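Local atomic coordinates of SAM-dependent methyltransferase (Anabaena variabilis ATCC 29413, PDB entry 3GGD), a protein that probably transfers a methyl group from S-adenosyl-L-methionine to a substrate not yet identified, and binds the product S-adenosyl-L-homocysteine. Residues 44-49 against 127-132; 69-74 against 103-108. All coordinates share one frame; numbering follows the deposited sequence. Where two conformers were deposited one is given.

Contact 1: 44-49 against 127-132. With SAH (S-adenosyl-L-homocysteine), chain E; EDO (1,2-ethanediol), chain L; SO4 (sulfate ion), chain J; EDO (1,2-ethanediol), chain M.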
loop_
_atom_site.group_PDB
_atom_site.type_symbol
_atom_site.label_atom_id
_atom_site.label_comp_id
_atom_site.label_asym_id
_atom_site.label_seq_id
_atom_site.Cartn_x
_atom_site.Cartn_y
_atom_site.Cartn_z
ATOM N N VAL A 44 -2.599 10.400 -8.812
ATOM C CA VAL A 44 -2.295 11.549 -9.654
ATOM C C VAL A 44 -1.090 12.330 -9.101
ATOM O O VAL A 44 -0.246 12.874 -9.868
ATOM C CB VAL A 44 -3.502 12.483 -9.773
ATOM C CG1 VAL A 44 -3.088 13.900 -10.284
ATOM C CG2 VAL A 44 -4.544 11.854 -10.641
ATOM N N VAL A 45 -1.006 12.382 -7.773
ATOM C CA VAL A 45 0.149 13.013 -7.095
ATOM C C VAL A 45 1.402 12.128 -7.212
ATOM O O VAL A 45 2.510 12.610 -7.461
ATOM C CB VAL A 45 -0.179 13.287 -5.600
ATOM C CG1 VAL A 45 1.100 13.672 -4.802
ATOM C CG2 VAL A 45 -1.274 14.370 -5.510
ATOM N N ASP A 46 1.211 10.822 -7.115
ATOM C CA ASP A 46 2.338 9.867 -7.218
ATOM C C ASP A 46 2.989 9.751 -8.616
ATOM O O ASP A 46 4.226 9.693 -8.728
ATOM C CB ASP A 46 1.875 8.458 -6.822
ATOM C CG ASP A 46 1.331 8.397 -5.372
ATOM O OD1 ASP A 46 1.934 9.054 -4.491
ATOM O OD2 ASP A 46 0.341 7.674 -5.146
ATOM N N LEU A 47 2.153 9.721 -9.662
ATOM C CA LEU A 47 2.618 9.337 -11.000
ATOM C C LEU A 47 3.792 10.186 -11.529
ATOM O O LEU A 47 4.733 9.621 -12.038
ATOM C CB LEU A 47 1.453 9.261 -12.007
ATOM C CG LEU A 47 1.769 8.747 -13.432
ATOM C CD1 LEU A 47 2.477 7.385 -13.368
ATOM C CD2 LEU A 47 0.529 8.697 -14.378
ATOM N N PRO A 48 3.759 11.528 -11.382
ATOM C CA PRO A 48 4.931 12.271 -11.840
ATOM C C PRO A 48 6.265 11.862 -11.176
ATOM O O PRO A 48 7.335 12.048 -11.761
ATOM C CB PRO A 48 4.580 13.724 -11.530
ATOM C CG PRO A 48 3.100 13.752 -11.360
ATOM C CD PRO A 48 2.730 12.409 -10.826
ATOM N N ARG A 49 6.208 11.290 -9.987
ATOM C CA ARG A 49 7.444 10.915 -9.267
ATOM C C ARG A 49 8.128 9.701 -9.865
ATOM O O ARG A 49 9.292 9.478 -9.603
ATOM C CB ARG A 49 7.125 10.644 -7.791
ATOM C CG ARG A 49 6.614 11.875 -7.031
ATOM C CD ARG A 49 5.977 11.503 -5.720
ATOM N NE ARG A 49 5.558 12.699 -4.985
ATOM C CZ ARG A 49 4.887 12.679 -3.840
ATOM N NH1 ARG A 49 4.553 11.547 -3.260
ATOM N NH2 ARG A 49 4.541 13.809 -3.253
ATOM N N ASN A 127 7.424 -3.700 -13.098
ATOM C CA ASN A 127 7.507 -2.485 -12.288
ATOM C C ASN A 127 6.458 -2.600 -11.215
ATOM O O ASN A 127 5.504 -3.362 -11.381
ATOM C CB ASN A 127 7.250 -1.257 -13.124
ATOM C CG ASN A 127 8.335 -1.011 -14.124
ATOM O OD1 ASN A 127 9.513 -1.145 -13.796
ATOM N ND2 ASN A 127 7.941 -0.649 -15.370
ATOM N N ILE A 128 6.649 -1.890 -10.096
ATOM C CA ILE A 128 5.679 -1.937 -8.983
ATOM C C ILE A 128 5.279 -0.561 -8.492
ATOM O O ILE A 128 6.132 0.323 -8.283
ATOM C CB ILE A 128 6.205 -2.739 -7.751
ATOM C CG1 ILE A 128 6.411 -4.213 -8.104
ATOM C CG2 ILE A 128 5.216 -2.644 -6.551
ATOM C CD1 ILE A 128 7.132 -5.041 -7.036
ATOM N N TYR A 129 3.965 -0.385 -8.347
ATOM C CA TYR A 129 3.372 0.725 -7.634
ATOM C C TYR A 129 2.787 0.149 -6.347
ATOM O O TYR A 129 1.987 -0.809 -6.386
ATOM C CB TYR A 129 2.228 1.354 -8.454
ATOM C CG TYR A 129 1.437 2.421 -7.723
ATOM C CD1 TYR A 129 1.903 3.717 -7.628
ATOM C CD2 TYR A 129 0.219 2.126 -7.111
ATOM C CE1 TYR A 129 1.152 4.714 -6.965
ATOM C CE2 TYR A 129 -0.550 3.111 -6.487
ATOM C CZ TYR A 129 -0.074 4.411 -6.406
ATOM O OH TYR A 129 -0.800 5.406 -5.761
HETATM N N MSE A 130 3.200 0.702 -5.210
HETATM C CA MSE A 130 2.666 0.265 -3.940
HETATM C C MSE A 130 2.318 1.450 -3.044
HETATM O O MSE A 130 3.185 2.229 -2.621
HETATM C CB MSE A 130 3.654 -0.658 -3.226
HETATM C CG MSE A 130 3.072 -1.273 -1.961
HETATM SE SE MSE A 130 4.340 -2.622 -1.173
HETATM C CE MSE A 130 5.562 -1.416 -0.559
ATOM N N ARG A 131 1.035 1.562 -2.730
ATOM C CA ARG A 131 0.527 2.649 -1.898
ATOM C C ARG A 131 0.067 2.068 -0.547
ATOM O O ARG A 131 -0.970 1.382 -0.438
ATOM C CB ARG A 131 -0.620 3.361 -2.622
ATOM C CG ARG A 131 -1.148 4.570 -1.846
ATOM C CD ARG A 131 -2.216 5.338 -2.666
ATOM N NE ARG A 131 -2.672 6.542 -1.968
ATOM C CZ ARG A 131 -3.747 6.591 -1.198
ATOM N NH1 ARG A 131 -4.485 5.510 -1.029
ATOM N NH2 ARG A 131 -4.097 7.735 -0.619
ATOM N N THR A 132 0.853 2.369 0.470
ATOM C CA THR A 132 0.661 1.905 1.825
ATOM C C THR A 132 0.534 0.399 1.924
ATOM O O THR A 132 -0.423 -0.135 2.473
ATOM C CB THR A 132 -0.450 2.668 2.555
ATOM O OG1 THR A 132 -1.652 2.733 1.761
ATOM C CG2 THR A 132 0.058 4.121 2.903
HETATM N N SAH E . -2.869 0.286 -2.194
HETATM C CA SAH E . -4.312 0.364 -1.849
HETATM C CB SAH E . -4.664 -0.298 -0.500
HETATM C CG SAH E . -3.938 0.163 0.777
HETATM S SD SAH E . -4.545 -0.649 2.267
HETATM C C SAH E . -4.813 1.801 -1.850
HETATM O O SAH E . -6.040 2.041 -1.979
HETATM O OXT SAH E . -4.026 2.735 -1.696
HETATM C "C5'" SAH E . -3.369 -1.962 2.433
HETATM C "C4'" SAH E . -3.659 -3.155 1.475
HETATM O "O4'" SAH E . -2.644 -4.173 1.643
HETATM C "C3'" SAH E . -4.991 -3.899 1.684
HETATM O "O3'" SAH E . -5.749 -4.003 0.491
HETATM C "C2'" SAH E . -4.580 -5.295 2.137
HETATM O "O2'" SAH E . -5.527 -6.351 1.872
HETATM C "C1'" SAH E . -3.227 -5.457 1.471
HETATM N N9 SAH E . -2.388 -6.499 2.076
HETATM C C8 SAH E . -2.235 -6.695 3.415
HETATM N N7 SAH E . -1.378 -7.706 3.634
HETATM C C5 SAH E . -0.991 -8.167 2.407
HETATM C C6 SAH E . -0.144 -9.262 1.947
HETATM N N6 SAH E . 0.425 -10.021 2.912
HETATM N N1 SAH E . 0.011 -9.489 0.635
HETATM C C2 SAH E . -0.629 -8.697 -0.284
HETATM N N3 SAH E . -1.428 -7.699 0.092
HETATM C C4 SAH E . -1.663 -7.409 1.387
HETATM C C1 EDO L . -1.021 10.399 -1.158
HETATM O O1 EDO L . -2.444 10.221 -1.043
HETATM C C2 EDO L . -0.467 9.905 -2.525
HETATM O O2 EDO L . -0.919 8.570 -2.913
HETATM S S SO4 J . 6.516 16.219 -5.353
HETATM O O1 SO4 J . 6.287 15.276 -6.455
HETATM O O2 SO4 J . 5.305 16.417 -4.537
HETATM O O3 SO4 J . 6.838 17.503 -5.975
HETATM O O4 SO4 J . 7.654 15.818 -4.523
HETATM C C1 EDO M . 0.065 15.990 -10.949
HETATM O O1 EDO M . 0.691 15.502 -9.750
HETATM C C2 EDO M . 0.579 17.392 -11.286
HETATM O O2 EDO M . 1.905 17.378 -11.813
#
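Asp46 OD2 is gripped from two directions: the phenol OH of Tyr129 donates to it at 2.6 Å, and O2 of an ethanediol molecule donates at 2.7 Å. The phenol meets this oxygen on its anti side, 22° out of the carboxylate plane. The two side chains run at about a right angle to each other, and the carboxylate is turned 53° from the ring plane. Asp46 CB also lies at the ring edge, 3.8 Å from Tyr129 CE1. The other oxygen, OD1, is hydrogen-bonded to the hydroxyl of Tyr160 on the adjacent strand 158-164; with both oxygens held, the carboxylate has little freedom to rotate.

Strand 127-131 is the fourth strand of a Rossmann-like class I methyltransferase sheet, and Arg131, its last residue, belongs to the cofactor pocket. With CG anti to the backbone N (chi1 -177°) and the chain extended as far as NE, the side chain runs alongside the cofactor carboxylate, whose OXT meets the guanidinium at its edge. There Arg131 NH1 donates to OXT of S-adenosyl-L-homocysteine at 2.9 Å, while Arg131 O accepts from the cofactor's amino N at 2.8 Å. The ethanediol, probably picked up from the crystallisation liquor, bridges the contact: Arg131 NE donates to O2, the same atom that donates to Asp46, and NH2 donates to O1 at 3.0 Å in a nearly straight bond. Asp46 OD2 remains 4.5 Å from Arg131 NE, a distance at which its negative charge would still be expected to favour the positive guanidinium beside the cofactor carboxylate.

Contact 2: 69-74 against 103-108. With EDO (1,2-ethanediol), chain S; SO4 (sulfate ion), chain H.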
loop_
_atom_site.group_PDB
_atom_site.type_symbol
_atom_site.label_atom_id
_atom_site.label_comp_id
_atom_site.label_asym_id
_atom_site.label_seq_id
_atom_site.Cartn_x
_atom_site.Cartn_y
_atom_site.Cartn_z
ATOM N N THR A 69 -9.080 1.369 -6.633
ATOM C CA THR A 69 -9.330 2.751 -7.000
ATOM C C THR A 69 -8.145 3.323 -7.764
ATOM O O THR A 69 -8.338 3.955 -8.782
ATOM C CB THR A 69 -9.585 3.621 -5.781
ATOM O OG1 THR A 69 -10.677 3.060 -5.013
ATOM C CG2 THR A 69 -9.900 5.091 -6.200
ATOM N N GLN A 70 -6.913 3.063 -7.301
ATOM C CA GLN A 70 -5.733 3.638 -7.972
ATOM C C GLN A 70 -5.359 2.855 -9.225
ATOM O O GLN A 70 -4.813 3.412 -10.216
ATOM C CB GLN A 70 -4.543 3.717 -7.002
ATOM C CG GLN A 70 -4.859 4.355 -5.601
ATOM C CD GLN A 70 -5.576 5.714 -5.655
ATOM O OE1 GLN A 70 -5.232 6.581 -6.466
ATOM N NE2 GLN A 70 -6.546 5.924 -4.753
ATOM N N THR A 71 -5.636 1.552 -9.169
ATOM C CA THR A 71 -5.362 0.612 -10.235
ATOM C C THR A 71 -6.053 1.016 -11.523
ATOM O O THR A 71 -5.449 0.998 -12.601
ATOM C CB THR A 71 -5.826 -0.812 -9.829
ATOM O OG1 THR A 71 -5.509 -1.044 -8.446
ATOM C CG2 THR A 71 -5.172 -1.894 -10.716
ATOM N N LYS A 72 -7.317 1.385 -11.418
ATOM C CA LYS A 72 -8.066 1.843 -12.588
ATOM C C LYS A 72 -7.379 3.030 -13.308
ATOM O O LYS A 72 -7.280 3.061 -14.539
ATOM C CB LYS A 72 -9.459 2.220 -12.129
ATOM C CG LYS A 72 -10.457 2.755 -13.217
ATOM C CD LYS A 72 -10.716 1.752 -14.310
ATOM C CE LYS A 72 -11.930 2.176 -15.166
ATOM N NZ LYS A 72 -11.923 1.323 -16.370
ATOM N N PHE A 73 -6.931 4.020 -12.538
ATOM C CA PHE A 73 -6.214 5.130 -13.113
ATOM C C PHE A 73 -4.901 4.657 -13.787
ATOM O O PHE A 73 -4.593 5.015 -14.924
ATOM C CB PHE A 73 -5.998 6.217 -12.041
ATOM C CG PHE A 73 -5.076 7.327 -12.463
ATOM C CD1 PHE A 73 -3.682 7.152 -12.413
ATOM C CD2 PHE A 73 -5.576 8.532 -12.908
ATOM C CE1 PHE A 73 -2.824 8.170 -12.792
ATOM C CE2 PHE A 73 -4.707 9.555 -13.281
ATOM C CZ PHE A 73 -3.345 9.366 -13.221
ATOM N N LEU A 74 -4.119 3.856 -13.084
ATOM C CA LEU A 74 -2.886 3.346 -13.660
ATOM C C LEU A 74 -3.147 2.682 -15.019
ATOM O O LEU A 74 -2.373 2.829 -15.960
ATOM C CB LEU A 74 -2.224 2.337 -12.697
ATOM C CG LEU A 74 -1.620 2.964 -11.438
ATOM C CD1 LEU A 74 -1.134 1.864 -10.469
ATOM C CD2 LEU A 74 -0.465 3.976 -11.782
ATOM N N ILE A 103 -6.550 -4.663 -17.165
ATOM C CA ILE A 103 -6.268 -4.975 -15.774
ATOM C C ILE A 103 -6.589 -6.445 -15.474
ATOM O O ILE A 103 -7.648 -6.923 -15.846
ATOM C CB ILE A 103 -7.140 -4.184 -14.775
ATOM C CG1 ILE A 103 -6.850 -2.676 -14.833
ATOM C CG2 ILE A 103 -6.876 -4.693 -13.334
ATOM C CD1 ILE A 103 -7.866 -1.783 -14.005
ATOM N N SER A 104 -5.667 -7.135 -14.821
ATOM C CA SER A 104 -5.940 -8.441 -14.240
ATOM C C SER A 104 -5.803 -8.304 -12.728
ATOM O O SER A 104 -4.862 -7.688 -12.238
ATOM C CB SER A 104 -4.971 -9.491 -14.748
ATOM O OG SER A 104 -5.075 -9.623 -16.150
ATOM N N TYR A 105 -6.780 -8.808 -11.994
ATOM C CA TYR A 105 -6.701 -8.850 -10.532
ATOM C C TYR A 105 -6.363 -10.271 -10.144
ATOM O O TYR A 105 -6.989 -11.194 -10.626
ATOM C CB TYR A 105 -7.995 -8.432 -9.867
ATOM C CG TYR A 105 -8.251 -6.943 -9.992
ATOM C CD1 TYR A 105 -7.456 -6.036 -9.311
ATOM C CD2 TYR A 105 -9.281 -6.464 -10.773
ATOM C CE1 TYR A 105 -7.670 -4.671 -9.419
ATOM C CE2 TYR A 105 -9.526 -5.089 -10.878
ATOM C CZ TYR A 105 -8.715 -4.210 -10.209
ATOM O OH TYR A 105 -8.938 -2.887 -10.313
ATOM N N ARG A 106 -5.415 -10.448 -9.241
ATOM C CA ARG A 106 -4.993 -11.781 -8.863
ATOM C C ARG A 106 -4.623 -11.839 -7.379
ATOM O O ARG A 106 -4.021 -10.900 -6.836
ATOM C CB ARG A 106 -3.819 -12.170 -9.748
ATOM C CG ARG A 106 -3.160 -13.442 -9.374
ATOM C CD ARG A 106 -2.414 -13.965 -10.595
ATOM N NE ARG A 106 -1.623 -15.157 -10.293
ATOM C CZ ARG A 106 -0.912 -15.816 -11.194
ATOM N NH1 ARG A 106 -0.906 -15.398 -12.453
ATOM N NH2 ARG A 106 -0.192 -16.874 -10.825
ATOM N N LEU A 107 -5.007 -12.935 -6.732
ATOM C CA LEU A 107 -4.709 -13.147 -5.327
ATOM C C LEU A 107 -3.218 -13.362 -5.178
ATOM O O LEU A 107 -2.602 -14.046 -5.981
ATOM C CB LEU A 107 -5.435 -14.380 -4.782
ATOM C CG LEU A 107 -6.943 -14.299 -4.520
ATOM C CD1 LEU A 107 -7.475 -15.688 -4.250
ATOM C CD2 LEU A 107 -7.267 -13.353 -3.363
ATOM N N LEU A 108 -2.631 -12.715 -4.184
ATOM C CA LEU A 108 -1.235 -12.985 -3.821
ATOM C C LEU A 108 -0.977 -12.511 -2.404
ATOM O O LEU A 108 -1.401 -11.414 -2.006
ATOM C CB LEU A 108 -0.212 -12.341 -4.795
ATOM C CG LEU A 108 1.298 -12.507 -4.450
ATOM C CD1 LEU A 108 2.175 -12.780 -5.718
ATOM C CD2 LEU A 108 1.815 -11.310 -3.715
HETATM C C1 EDO S . 0.733 -16.906 -7.344
HETATM O O1 EDO S . 0.457 -18.262 -7.661
HETATM C C2 EDO S . -0.450 -16.419 -6.500
HETATM O O2 EDO S . -1.311 -15.618 -7.323
HETATM S S SO4 H . -1.567 -12.752 -14.445
HETATM O O1 SO4 H . -1.269 -12.052 -15.703
HETATM O O2 SO4 H . -2.526 -12.043 -13.601
HETATM O O3 SO4 H . -0.308 -12.931 -13.737
HETATM O O4 SO4 H . -2.149 -14.062 -14.738
#
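Ile103 opens strand 103-107 by pushing its side chain against helix 69-77. Its CD1 lies 3.9 Å from both Lys72 CA and Thr71 O, touching the helix backbone, while the other branch, CG2, meets Thr71 CG2 at 4.2 Å. The same CG2 also rests over one face of the Tyr105 ring, toward the rim, so that the two strand residues pack on each other as well as on the helix. Tyr105 starts off along the side of the contact, yet its ring end comes round to the helix, approaching Thr71 from the opposite direction: OH is 3.8 Å from Thr71 CB. This is van der Waals contact, for the polar ends are engaged with other partners, Tyr105 OH with Asn98 O and Thr71 OG1 with Asp62 OD2. The first torsion of Thr71 points its methyl at Ile103 and Tyr105 and its hydroxyl at Asp62. Further along, Arg106 faces helix 113-123, where it forms a salt bridge with Glu122, and Leu108 touches the cofactor. Strand 103-107 is an edge strand of the Rossmann-like sheet, pairing with 81-85; the segment 69-74 runs roughly antiparallel to the strand, at 150°, its Phe73 against helix 43-50, and Tyr105 also packs on helix 88-97.

How the contacts relate
Followed from the N terminus, after helix 15-29 the chain forms helix 43-50, the first half of contact 1, then strand 60-63 and helix 69-77, which supplies the first half of contact 2. Strand 81-85 and helix 88-97 come next, and strand 103-107 closes that shorter loop. Only after helix 113-123 does strand 127-131 return to helix 43-50 and close contact 1, so contact 2 lies wholly within the longer loop. Both strands belong to one sheet, separated in it by 81-85 and 60-63. Helix 69-77 spans the interval: Phe73 packs on Val44 and Leu47, Leu74 on Tyr129, and Gln70 beside Arg131, thereby joining one edge of the sheet to its middle.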